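PDB 3CYM: HRDC domain-containing protein, which is of unproven function but probably acts as a ribonuclease D-like 3'-5' exonuclease that binds nucleic acid. Local coordinates for residues W195-E198 with E199-Y202; V387-P390 with Q391-R394; A408-L411 with S412-A416. All coordinates share one frame; numbering follows the deposited sequence.

Overall arrangement
Contact 1 lies on helix 193-207, while contacts 2 and 3 both lie in the 3' to 5' exonuclease C-terminal domain. Contacts 2 and 3 are the close pair, their centres about 10 Å apart: Ile-388 CD1 packs on Leu-411 CG at 3.7 Å, and the Tyr-392 ring lies by Gln-414 and Ala-416. Contact 1 is centred about 16 Å from contact 3 and meets it where Tyr-202 CE1 approaches Gly-415 O at 4.0 Å. Contact 2 is centred about 17 Å from contact 1 without touching it. None of the three supplies a ligand to the sodium site of Asp-44, Glu-46 and Asp-172. Glu-199 and Lys-389 each approach a glycerol, probably from the crystallisation liquor.

Contact 1: W195-E198 with E199-Y202; sequences WAQE and EFDY
Gln-197 and Asp-201, one helical turn apart, are joined through both backbone and side chain. In the backbone, Asp-201 N gives Gln-197 O an almost straight hydrogen bond of 2.9 Å, and the same ladder runs from Glu-199 N to Trp-195 O, Phe-200 N to Ala-196 O and Tyr-202 N to Glu-198 O. Tyr-202 N to Glu-198 O is the longest of the four, at 3.2 Å.

The polar side-chain bond repeats the step from residue 197 to 201. Gln-197 NE2 donates to Asp-201 OD1 at 3.0 Å; the acceptor lies close to the amide plane, but the N-H comes in from above the carboxylate plane, the two planes being 60° apart. The Gln-197 chain sets off anti to the backbone N (chi1 -164°) and then bends at chi2, which carries the amide forward along the helix to Asp-201.

The aromatic contact belongs to Phe-200. The Phe-200 ring lies against the preceding turn, with Ala-196 O 3.1 Å above the plane and over the ring centre, while Ala-196 CB touches the far end of the ring at CZ, 3.8 Å away. Gln-197 OE1 sits at the edge instead, 3.7 Å from Phe-200 CD2.

The two glutamates turn to other partners. Glu-198 OE2 accepts from the backbone N of Trp-419, and Glu-199 OE1 takes both a salt bridge from Arg-417 and a hydrogen bond from Trp-419, whose ring stacks on Trp-195. Phe-200 meets Phe-119 and Ile-123. The i to i+4 bonds are those of a regular alpha-helix; the side chains of helix 193-207 pack on strand 117-120 and helix 121-127 of the exonuclease fold on one side and on the C-terminal helix 418-433 on another.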
loop_
_atom_site.group_PDB
_atom_site.type_symbol
_atom_site.label_atom_id
_atom_site.label_comp_id
_atom_site.label_asym_id
_atom_site.label_seq_id
_atom_site.Cartn_x
_atom_site.Cartn_y
_atom_site.Cartn_z
ATOM N N TRP A 195 -21.895 -7.314 5.194
ATOM C CA TRP A 195 -21.159 -6.089 4.887
ATOM C C TRP A 195 -19.704 -6.471 4.698
ATOM O O TRP A 195 -19.092 -6.094 3.701
ATOM C CB TRP A 195 -21.223 -5.104 6.050
ATOM C CG TRP A 195 -22.539 -4.463 6.350
ATOM C CD1 TRP A 195 -23.766 -4.787 5.849
ATOM C CD2 TRP A 195 -22.749 -3.394 7.275
ATOM N NE1 TRP A 195 -24.725 -3.975 6.395
ATOM C CE2 TRP A 195 -24.127 -3.107 7.273
ATOM C CE3 TRP A 195 -21.897 -2.646 8.105
ATOM C CZ2 TRP A 195 -24.683 -2.098 8.069
ATOM C CZ3 TRP A 195 -22.446 -1.636 8.887
ATOM C CH2 TRP A 195 -23.826 -1.376 8.867
ATOM N N ALA A 196 -19.176 -7.227 5.668
ATOM C CA ALA A 196 -17.820 -7.779 5.625
ATOM C C ALA A 196 -17.554 -8.536 4.326
ATOM O O ALA A 196 -16.630 -8.183 3.586
ATOM C CB ALA A 196 -17.561 -8.661 6.830
ATOM N N GLN A 197 -18.392 -9.533 4.036
ATOM C CA GLN A 197 -18.264 -10.320 2.809
ATOM C C GLN A 197 -18.194 -9.476 1.522
ATOM O O GLN A 197 -17.317 -9.712 0.682
ATOM C CB GLN A 197 -19.373 -11.380 2.726
ATOM C CG GLN A 197 -19.117 -12.493 1.707
ATOM C CD GLN A 197 -17.686 -13.024 1.762
ATOM O OE1 GLN A 197 -17.206 -13.458 2.812
ATOM N NE2 GLN A 197 -17.005 -12.991 0.626
ATOM N N GLU A 198 -19.082 -8.482 1.393
ATOM C CA GLU A 198 -19.078 -7.541 0.250
ATOM C C GLU A 198 -17.791 -6.714 0.158
ATOM O O GLU A 198 -17.327 -6.380 -0.943
ATOM C CB GLU A 198 -20.265 -6.576 0.332
ATOM C CG GLU A 198 -21.612 -7.160 -0.057
ATOM C CD GLU A 198 -22.690 -6.095 -0.240
ATOM O OE1 GLU A 198 -23.860 -6.372 0.097
ATOM O OE2 GLU A 198 -22.375 -4.986 -0.723
ATOM N N GLU A 199 -17.230 -6.371 1.317
ATOM C CA GLU A 199 -15.993 -5.616 1.363
ATOM C C GLU A 199 -14.811 -6.491 0.992
ATOM O O GLU A 199 -13.831 -5.994 0.438
ATOM C CB GLU A 199 -15.779 -4.977 2.733
ATOM C CG GLU A 199 -16.728 -3.843 3.072
ATOM C CD GLU A 199 -16.673 -2.711 2.074
ATOM O OE1 GLU A 199 -17.686 -2.509 1.369
ATOM O OE2 GLU A 199 -15.625 -2.031 1.988
ATOM N N PHE A 200 -14.911 -7.791 1.279
ATOM C CA PHE A 200 -13.868 -8.753 0.901
ATOM C C PHE A 200 -13.886 -9.015 -0.610
ATOM O O PHE A 200 -12.839 -8.968 -1.284
ATOM C CB PHE A 200 -14.040 -10.084 1.639
ATOM C CG PHE A 200 -14.055 -9.969 3.135
ATOM C CD1 PHE A 200 -13.387 -8.938 3.795
ATOM C CD2 PHE A 200 -14.720 -10.929 3.896
ATOM C CE1 PHE A 200 -13.413 -8.854 5.174
ATOM C CE2 PHE A 200 -14.742 -10.858 5.270
ATOM C CZ PHE A 200 -14.088 -9.827 5.917
ATOM N N ASP A 201 -15.083 -9.306 -1.125
ATOM C CA ASP A 201 -15.325 -9.454 -2.556
ATOM C C ASP A 201 -14.713 -8.317 -3.380
ATOM O O ASP A 201 -14.029 -8.563 -4.368
ATOM C CB ASP A 201 -16.830 -9.500 -2.827
ATOM C CG ASP A 201 -17.474 -10.807 -2.399
ATOM O OD1 ASP A 201 -16.753 -11.779 -2.097
ATOM O OD2 ASP A 201 -18.719 -10.858 -2.381
ATOM N N TYR A 202 -14.967 -7.082 -2.948
ATOM C CA TYR A 202 -14.490 -5.872 -3.610
ATOM C C TYR A 202 -12.969 -5.681 -3.508
ATOM O O TYR A 202 -12.325 -5.272 -4.483
ATOM C CB TYR A 202 -15.223 -4.661 -3.027
ATOM C CG TYR A 202 -14.701 -3.309 -3.470
ATOM C CD1 TYR A 202 -15.013 -2.796 -4.728
ATOM C CD2 TYR A 202 -13.921 -2.525 -2.611
ATOM C CE1 TYR A 202 -14.546 -1.543 -5.124
ATOM C CE2 TYR A 202 -13.448 -1.278 -2.998
ATOM C CZ TYR A 202 -13.765 -0.795 -4.250
ATOM O OH TYR A 202 -13.300 0.437 -4.630
#

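Contact 2: V387-P390 with Q391-R394; sequences VIKP and QYLR
Tyr-392 N bonds to Lys-389 O at 2.9 Å and Arg-394 N to Pro-390 O at 3.3 Å, so the chain coils from the extended residues Ile-388 and Lys-389 into the first turn of a helix. This is the turn from helix 384-387 into the N-terminal turn of helix 390-397, in the 3' to 5' exonuclease C-terminal domain, which belongs to the HRDC-like clan.

Lys-389 lies across the Tyr-392 ring. Lys-389 CB stands over the face of the Tyr-392 ring in a CH-pi contact, 3.9 Å from the centroid and displaced toward the rim, and Lys-389 CD continues the cover at the hydroxyl end, 3.8 Å from Tyr-392 CZ. With CG anti to the backbone N (chi1 -170°) and every later torsion extended, the aliphatic chain runs over the ring and carries the amine on past it. Ile-388 CG1 comes to the edge of the same ring, while the other branch, Ile-388 CG2, packs on Leu-393 CD2 at 3.8 Å.

Arg-394 folds back over the start of the helix. A bend at chi3 (-81°) lays the guanidinium over the backbone of Pro-390, with Arg-394 NH1 3.7 Å from Pro-390 CB. Side-on, Arg-394 NE and NH2 both grip Gln-391 OE1 at 2.7 Å, keeping it in the guanidinium plane though both arrive from one face of the amide. The amide nitrogen is held as well, since Gln-391 NE2 donates to Ala-348 O and Asn-395 OD1. With an alanine at Arg-394 the two donors to Gln-391 OE1 are gone, and the carbonyl end of that amide would probably be left without its mate, its position resting on the NE2 bonds alone.

The start of helix 390-397 packs against its neighbours: Leu-393 and Ile-388 on Val-373 of helix 360-380, Ile-388 and Tyr-392 on helix 407-414.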
loop_
_atom_site.group_PDB
_atom_site.type_symbol
_atom_site.label_atom_id
_atom_site.label_comp_id
_atom_site.label_asym_id
_atom_site.label_seq_id
_atom_site.Cartn_x
_atom_site.Cartn_y
_atom_site.Cartn_z
ATOM N N VAL A 387 -18.459 3.536 6.465
ATOM C CA VAL A 387 -19.872 3.560 6.034
ATOM C C VAL A 387 -20.002 3.829 4.525
ATOM O O VAL A 387 -20.731 3.127 3.820
ATOM C CB VAL A 387 -20.694 4.613 6.848
ATOM C CG1 VAL A 387 -22.096 4.753 6.306
ATOM C CG2 VAL A 387 -20.765 4.226 8.307
ATOM N N ILE A 388 -19.277 4.844 4.054
ATOM C CA ILE A 388 -19.095 5.132 2.631
ATOM C C ILE A 388 -17.861 6.019 2.491
ATOM O O ILE A 388 -17.565 6.806 3.399
ATOM C CB ILE A 388 -20.360 5.785 1.982
ATOM C CG1 ILE A 388 -20.203 5.895 0.455
ATOM C CG2 ILE A 388 -20.720 7.114 2.662
ATOM C CD1 ILE A 388 -21.494 5.916 -0.291
ATOM N N LYS A 389 -17.135 5.867 1.379
ATOM C CA LYS A 389 -15.945 6.676 1.095
ATOM C C LYS A 389 -16.293 8.152 0.976
ATOM O O LYS A 389 -17.095 8.527 0.121
ATOM C CB LYS A 389 -15.232 6.208 -0.174
ATOM C CG LYS A 389 -13.866 6.857 -0.371
ATOM C CD LYS A 389 -13.147 6.302 -1.582
ATOM C CE LYS A 389 -11.909 7.113 -1.905
ATOM N NZ LYS A 389 -11.405 6.768 -3.271
ATOM N N PRO A 390 -15.682 8.987 1.842
ATOM C CA PRO A 390 -15.924 10.420 1.917
ATOM C C PRO A 390 -15.907 11.133 0.569
ATOM O O PRO A 390 -16.719 12.032 0.359
ATOM C CB PRO A 390 -14.787 10.901 2.805
ATOM C CG PRO A 390 -14.616 9.772 3.758
ATOM C CD PRO A 390 -14.701 8.571 2.864
ATOM N N GLN A 391 -15.018 10.713 -0.332
ATOM C CA GLN A 391 -14.912 11.308 -1.675
ATOM C C GLN A 391 -16.166 11.113 -2.547
ATOM O O GLN A 391 -16.487 11.973 -3.383
ATOM C CB GLN A 391 -13.652 10.807 -2.402
ATOM C CG GLN A 391 -13.266 11.580 -3.675
ATOM C CD GLN A 391 -12.943 13.060 -3.425
ATOM O OE1 GLN A 391 -12.405 13.426 -2.385
ATOM N NE2 GLN A 391 -13.263 13.903 -4.392
ATOM N N TYR A 392 -16.877 10.005 -2.348
ATOM C CA TYR A 392 -18.084 9.734 -3.138
ATOM C C TYR A 392 -19.207 10.735 -2.818
ATOM O O TYR A 392 -19.946 11.150 -3.715
ATOM C CB TYR A 392 -18.556 8.279 -2.980
ATOM C CG TYR A 392 -17.552 7.205 -3.393
ATOM C CD1 TYR A 392 -16.500 7.482 -4.279
ATOM C CD2 TYR A 392 -17.676 5.901 -2.917
ATOM C CE1 TYR A 392 -15.590 6.503 -4.648
ATOM C CE2 TYR A 392 -16.767 4.904 -3.292
ATOM C CZ TYR A 392 -15.736 5.215 -4.153
ATOM O OH TYR A 392 -14.844 4.242 -4.518
ATOM N N LEU A 393 -19.295 11.141 -1.550
ATOM C CA LEU A 393 -20.248 12.170 -1.095
ATOM C C LEU A 393 -19.886 13.559 -1.596
ATOM O O LEU A 393 -20.768 14.365 -1.888
ATOM C CB LEU A 393 -20.331 12.207 0.435
ATOM C CG LEU A 393 -20.526 10.903 1.204
ATOM C CD1 LEU A 393 -20.343 11.159 2.694
ATOM C CD2 LEU A 393 -21.882 10.327 0.930
ATOM N N ARG A 394 -18.588 13.843 -1.646
ATOM C CA ARG A 394 -18.063 15.078 -2.221
ATOM C C ARG A 394 -18.348 15.171 -3.728
ATOM O O ARG A 394 -18.849 16.193 -4.210
ATOM C CB ARG A 394 -16.560 15.195 -1.955
ATOM C CG ARG A 394 -16.191 15.317 -0.478
ATOM C CD ARG A 394 -14.772 15.846 -0.296
ATOM N NE ARG A 394 -13.764 14.801 -0.449
ATOM C CZ ARG A 394 -13.266 14.077 0.550
ATOM N NH1 ARG A 394 -13.679 14.267 1.794
ATOM N NH2 ARG A 394 -12.356 13.149 0.298
#

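Contact 3: A408-L411 with S412-A416; sequences ARFL and SEQGA
Phe-410 and Gln-414 lie side by side one turn apart, pointing the same way, with ring and amide planes only 12° from parallel. Phe-410 CE2 meets Gln-414 CG at 3.6 Å, the methylene coming at the ring obliquely. Phe-410 starts anti to the backbone N (chi1 -173°), which sends the ring along the helix toward Gln-414, and the glutamine is bent at chi2 so that its amide stands beside the ring. A water lies 3.5 Å above the ring plane, over its centre; it donates to Phe-410 O at 2.8 Å and accepts a weak bond from Gln-414 NE2. The other end of the amide is held too, as Gln-414 OE1 accepts from Asn-395 ND2 of helix 390-397.

These residues occupy the last turn of helix 407-414, which closes in a Schellman motif. Ala-416 N reaches back to Leu-411 O at 3.2 Å, enclosing the bond from Gly-415 N to Ser-412 O at 2.9 Å. Gly-415 has a positive phi (119°) at which a side chain would collide with the carbonyl oxygen of Gln-414, which suits glycine. Just past it, the Ala-416 methyl comes back against Leu-411 O, and the side chains of Leu-411 and Ala-416 both touch Ile-388 and helix 418-433.

Arg-409 and Glu-413 make a second side-by-side pair, this one on an exposed flank. Glu-413 OE1 rests by the aliphatic part of the arginine, 3.7 Å from Arg-409 CG, but the bend at chi3 carries the guanidinium onward, leaving Arg-409 NE 5.0 Å from Glu-413 OE1. Their opposite charges may attract at that distance without forming a salt bridge; Arg-409 NE has a long, weak ion pair with Asp-406.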
loop_
_atom_site.group_PDB
_atom_site.type_symbol
_atom_site.label_atom_id
_atom_site.label_comp_id
_atom_site.label_asym_id
_atom_site.label_seq_id
_atom_site.Cartn_x
_atom_site.Cartn_y
_atom_site.Cartn_z
ATOM N N ALA A 408 -28.791 6.849 -5.228
ATOM C CA ALA A 408 -28.481 5.424 -5.203
ATOM C C ALA A 408 -27.653 4.966 -6.409
ATOM O O ALA A 408 -26.698 4.208 -6.238
ATOM C CB ALA A 408 -29.758 4.601 -5.073
ATOM N N ARG A 409 -28.004 5.445 -7.607
ATOM C CA ARG A 409 -27.277 5.094 -8.834
ATOM C C ARG A 409 -25.902 5.762 -8.926
ATOM O O ARG A 409 -24.913 5.092 -9.239
ATOM C CB ARG A 409 -28.123 5.382 -10.089
ATOM C CG ARG A 409 -27.418 5.104 -11.432
ATOM C CD ARG A 409 -28.319 5.365 -12.644
ATOM N NE ARG A 409 -28.965 6.680 -12.599
ATOM C CZ ARG A 409 -29.639 7.235 -13.606
ATOM N NH1 ARG A 409 -29.762 6.607 -14.771
ATOM N NH2 ARG A 409 -30.190 8.433 -13.451
ATOM N N PHE A 410 -25.843 7.069 -8.644
ATOM C CA PHE A 410 -24.585 7.828 -8.663
ATOM C C PHE A 410 -23.554 7.214 -7.734
ATOM O O PHE A 410 -22.390 7.088 -8.104
ATOM C CB PHE A 410 -24.799 9.300 -8.274
ATOM C CG PHE A 410 -23.568 10.167 -8.442
ATOM C CD1 PHE A 410 -23.331 10.831 -9.643
ATOM C CD2 PHE A 410 -22.647 10.322 -7.403
ATOM C CE1 PHE A 410 -22.198 11.623 -9.809
ATOM C CE2 PHE A 410 -21.513 11.108 -7.564
ATOM C CZ PHE A 410 -21.290 11.766 -8.764
ATOM N N LEU A 411 -23.992 6.849 -6.530
ATOM C CA LEU A 411 -23.112 6.276 -5.510
ATOM C C LEU A 411 -22.588 4.916 -5.916
ATOM O O LEU A 411 -21.425 4.596 -5.672
ATOM C CB LEU A 411 -23.842 6.187 -4.169
ATOM C CG LEU A 411 -23.554 7.219 -3.076
ATOM C CD1 LEU A 411 -23.195 8.611 -3.586
ATOM C CD2 LEU A 411 -24.739 7.248 -2.135
ATOM N N SER A 412 -23.457 4.132 -6.546
ATOM C CA SER A 412 -23.112 2.820 -7.084
ATOM C C SER A 412 -22.068 2.953 -8.202
ATOM O O SER A 412 -21.016 2.305 -8.154
ATOM C CB SER A 412 -24.378 2.123 -7.593
ATOM O OG SER A 412 -24.382 0.754 -7.244
ATOM N N GLU A 413 -22.345 3.821 -9.175
ATOM C CA GLU A 413 -21.411 4.119 -10.274
ATOM C C GLU A 413 -20.061 4.707 -9.815
ATOM O O GLU A 413 -19.070 4.627 -10.544
ATOM C CB GLU A 413 -22.082 5.017 -11.328
ATOM C CG GLU A 413 -22.866 4.229 -12.392
ATOM C CD GLU A 413 -23.905 5.058 -13.149
ATOM O OE1 GLU A 413 -24.726 4.450 -13.875
ATOM O OE2 GLU A 413 -23.913 6.304 -13.023
ATOM N N GLN A 414 -20.031 5.281 -8.610
ATOM C CA GLN A 414 -18.793 5.765 -7.990
ATOM C C GLN A 414 -17.913 4.615 -7.500
ATOM O O GLN A 414 -16.685 4.741 -7.428
ATOM C CB GLN A 414 -19.095 6.719 -6.824
ATOM C CG GLN A 414 -19.498 8.124 -7.240
ATOM C CD GLN A 414 -18.325 8.966 -7.704
ATOM O OE1 GLN A 414 -17.493 9.377 -6.905
ATOM N NE2 GLN A 414 -18.260 9.229 -9.001
ATOM N N GLY A 415 -18.552 3.499 -7.161
ATOM C CA GLY A 415 -17.850 2.310 -6.690
ATOM C C GLY A 415 -18.226 1.877 -5.286
ATOM O O GLY A 415 -17.569 0.998 -4.712
ATOM N N ALA A 416 -19.268 2.499 -4.726
ATOM C CA ALA A 416 -19.802 2.095 -3.423
ATOM C C ALA A 416 -20.521 0.767 -3.518
ATOM O O ALA A 416 -21.202 0.475 -4.502
ATOM C CB ALA A 416 -20.743 3.157 -2.853
HETATM O O HOH W 1 -21.148 8.108 -10.346
#